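Local coordinates for extracellular ligand-binding receptor (Desulfohalobium retbaense DSM 5692, PDB 5ERE), which probably acts as an extracellular sensor, binding ketoleucine in its leucine-binding-protein-like part and cytosine in its sensor domain, at residues A[291-296]-A[304-309]. Numbering follows the deposited sequence.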
ATOM      1  N   GLY A 291      18.102   4.336  -7.909  1.00 37.35           N
ATOM      2  CA  GLY A 291      18.837   5.501  -7.474  1.00 31.75           C
ATOM      3  C   GLY A 291      18.708   5.622  -5.967  1.00 31.13           C
ATOM      4  O   GLY A 291      18.463   4.644  -5.276  1.00 33.81           O
ATOM      5  N   ALA A 292      18.871   6.832  -5.466  1.00 36.60           N
ATOM      6  CA  ALA A 292      18.932   7.034  -4.038  1.00 31.20           C
ATOM      7  C   ALA A 292      17.606   6.708  -3.372  1.00 36.03           C
ATOM      8  O   ALA A 292      17.595   6.247  -2.204  1.00 32.49           O
ATOM      9  CB  ALA A 292      19.364   8.459  -3.720  1.00 37.60           C
ATOM     10  N   LEU A 293      16.495   6.882  -4.109  1.00 33.92           N
ATOM     11  CA  LEU A 293      15.160   6.545  -3.584  1.00 36.84           C
ATOM     12  C   LEU A 293      14.864   5.074  -3.703  1.00 42.40           C
ATOM     13  O   LEU A 293      13.755   4.647  -3.429  1.00 38.98           O
ATOM     14  CB  LEU A 293      14.058   7.270  -4.345  1.00 27.86           C
ATOM     15  CG  LEU A 293      13.796   8.745  -4.166  1.00 28.68           C
ATOM     16  CD1 LEU A 293      12.894   9.241  -5.366  1.00 38.70           C
ATOM     17  CD2 LEU A 293      13.072   8.917  -2.832  1.00 38.06           C
ATOM     18  N   GLY A 294      15.819   4.313  -4.222  1.00 34.17           N
ATOM     19  CA  GLY A 294      15.585   2.904  -4.454  1.00 35.89           C
ATOM     20  C   GLY A 294      15.069   2.709  -5.870  1.00 35.18           C
ATOM     21  O   GLY A 294      15.342   3.517  -6.742  1.00 38.28           O
ATOM     22  N   LYS A 295      14.338   1.624  -6.080  1.00 32.32           N
ATOM     23  CA  LYS A 295      13.729   1.329  -7.367  1.00 40.44           C
ATOM     24  C   LYS A 295      12.448   2.139  -7.513  1.00 31.96           C
ATOM     25  O   LYS A 295      11.504   1.963  -6.732  1.00 37.70           O
ATOM     26  CB  LYS A 295      13.449  -0.162  -7.488  1.00 39.95           C
ATOM     27  CG  LYS A 295      12.871  -0.553  -8.838  1.00 44.84           C
ATOM     28  CD  LYS A 295      12.667  -2.055  -8.935  1.00 48.40           C
ATOM     29  CE  LYS A 295      11.847  -2.398 -10.145  1.00 59.31           C
ATOM     30  NZ  LYS A 295      11.206  -3.708  -9.933  1.00 65.61           N
ATOM     31  N   VAL A 296      12.456   3.044  -8.493  1.00 30.81           N
ATOM     32  CA  VAL A 296      11.353   3.949  -8.783  1.00 31.84           C
ATOM     33  C   VAL A 296      10.756   3.592 -10.136  1.00 36.66           C
ATOM     34  O   VAL A 296      11.485   3.500 -11.109  1.00 39.29           O
ATOM     35  CB  VAL A 296      11.804   5.447  -8.807  1.00 28.22           C
ATOM     36  CG1 VAL A 296      10.584   6.360  -9.253  1.00 34.75           C
ATOM     37  CG2 VAL A 296      12.389   5.881  -7.442  1.00 39.76           C
ATOM     38  N   ALA A 304       5.501   8.624 -10.177  1.00 38.02           N
ATOM     39  CA  ALA A 304       6.400   7.643  -9.575  1.00 36.28           C
ATOM     40  C   ALA A 304       5.674   6.733  -8.587  1.00 39.90           C
ATOM     41  O   ALA A 304       4.700   7.128  -7.952  1.00 38.03           O
ATOM     42  CB  ALA A 304       7.558   8.347  -8.867  1.00 36.84           C
ATOM     43  N   SER A 305       6.201   5.529  -8.418  1.00 43.57           N
ATOM     44  CA  SER A 305       5.743   4.627  -7.370  1.00 39.78           C
ATOM     45  C   SER A 305       6.961   3.904  -6.784  1.00 35.27           C
ATOM     46  O   SER A 305       7.859   3.477  -7.512  1.00 29.76           O
ATOM     47  CB  SER A 305       4.714   3.640  -7.945  1.00 44.88           C
ATOM     48  OG  SER A 305       4.561   2.519  -7.126  1.00 49.72           O
ATOM     49  N   TYR A 306       6.981   3.783  -5.461  1.00 33.85           N
ATOM     50  CA  TYR A 306       8.009   3.016  -4.774  1.00 31.93           C
ATOM     51  C   TYR A 306       7.479   2.667  -3.375  1.00 38.57           C
ATOM     52  O   TYR A 306       6.581   3.348  -2.856  1.00 33.24           O
ATOM     53  CB  TYR A 306       9.320   3.780  -4.683  1.00 33.78           C
ATOM     54  CG  TYR A 306       9.237   5.267  -4.435  1.00 27.57           C
ATOM     55  CD1 TYR A 306       9.201   6.166  -5.490  1.00 31.23           C
ATOM     56  CD2 TYR A 306       9.256   5.780  -3.138  1.00 29.00           C
ATOM     57  CE1 TYR A 306       9.176   7.513  -5.290  1.00 32.67           C
ATOM     58  CE2 TYR A 306       9.214   7.158  -2.919  1.00 33.18           C
ATOM     59  CZ  TYR A 306       9.154   8.015  -4.003  1.00 31.38           C
ATOM     60  OH  TYR A 306       9.153   9.384  -3.877  1.00 28.46           O
ATOM     61  N   PRO A 307       8.009   1.603  -2.777  1.00 32.30           N
ATOM     62  CA  PRO A 307       7.355   1.156  -1.535  1.00 34.71           C
ATOM     63  C   PRO A 307       7.594   2.067  -0.312  1.00 32.22           C
ATOM     64  O   PRO A 307       8.567   2.826  -0.255  1.00 34.62           O
ATOM     65  CB  PRO A 307       7.951  -0.239  -1.315  1.00 35.95           C
ATOM     66  CG  PRO A 307       9.287  -0.222  -2.086  1.00 41.97           C
ATOM     67  CD  PRO A 307       9.044   0.651  -3.262  1.00 32.44           C
ATOM     68  N   TYR A 308       6.643   1.998   0.624  1.00 35.43           N
ATOM     69  CA  TYR A 308       6.670   2.696   1.903  1.00 32.37           C
ATOM     70  C   TYR A 308       6.639   1.672   3.039  1.00 29.97           C
ATOM     71  O   TYR A 308       6.160   0.518   2.879  1.00 29.78           O
ATOM     72  CB  TYR A 308       5.449   3.656   2.085  1.00 32.39           C
ATOM     73  CG  TYR A 308       5.560   5.028   1.464  1.00 27.87           C
ATOM     74  CD1 TYR A 308       6.019   5.201   0.165  1.00 35.79           C
ATOM     75  CD2 TYR A 308       5.190   6.148   2.163  1.00 29.81           C
ATOM     76  CE1 TYR A 308       6.109   6.458  -0.400  1.00 29.51           C
ATOM     77  CE2 TYR A 308       5.279   7.398   1.617  1.00 34.32           C
ATOM     78  CZ  TYR A 308       5.760   7.540   0.312  1.00 36.36           C
ATOM     79  OH  TYR A 308       5.870   8.765  -0.260  1.00 33.88           O
ATOM     80  N   ILE A 309       7.124   2.116   4.196  1.00 35.48           N
ATOM     81  CA  ILE A 309       7.064   1.329   5.412  1.00 31.36           C
ATOM     82  C   ILE A 309       6.563   2.203   6.555  1.00 33.79           C
ATOM     83  O   ILE A 309       6.502   3.438   6.452  1.00 38.71           O
ATOM     84  CB  ILE A 309       8.404   0.757   5.844  1.00 35.46           C
ATOM     85  CG1 ILE A 309       9.474   1.862   5.850  1.00 41.99           C
ATOM     86  CG2 ILE A 309       8.774  -0.366   4.937  1.00 34.41           C
ATOM     87  CD1 ILE A 309      10.723   1.544   6.662  1.00 45.41           C
TER
HETATM   88  O   HOH W   1       9.304   0.747  -7.509  1.00 39.78           O
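Apolar contact between Y306 and the pair V296 and L293 carries most of this packing. V296 lies alongside Y306, both side chains heading the same way, and its CG2 rests 3.7 Å from Y306 CD1, obliquely to the ring. CG1 of V296, anti to the backbone N (chi1 175°), turns toward A304 and meets its CB at 3.6 Å. Further out, the two methyls of L293 meet the phenol end at an angle, CD1 standing 4.1 Å from Y306 CE1 and close to Y306 OH as well. That hydroxyl is hydrogen-bonded to L108 O, so the leucine methyls pack beside a polar atom that already has a partner. At the root of the tyrosine, K295 O makes a van der Waals contact with Y306 CB at 3.5 Å. F254 of helix 254-271 touches both L293 and Y306. An alanine in place of Y306 would probably open a gap beside L293 and V296 and leave L108 O without this mate.

The setting is a beta hairpin: strands 288-291 and 296-298 run antiparallel, joined through a type I turn from G291 to G294, and strand 304-314 continues the sheet beyond 296-298 in the periplasmic-binding-protein-like part. The Y306 side chain is about 10 Å from the bound ketoleucine, too far for direct contact.

Polar contact between 291-296 and 304-309 passes through water. No direct hydrogen bond joins them; instead one water donates to K295 O at 2.6 Å. The same water donates to S305 O at 3.1 Å, so it ties the two carbonyls together.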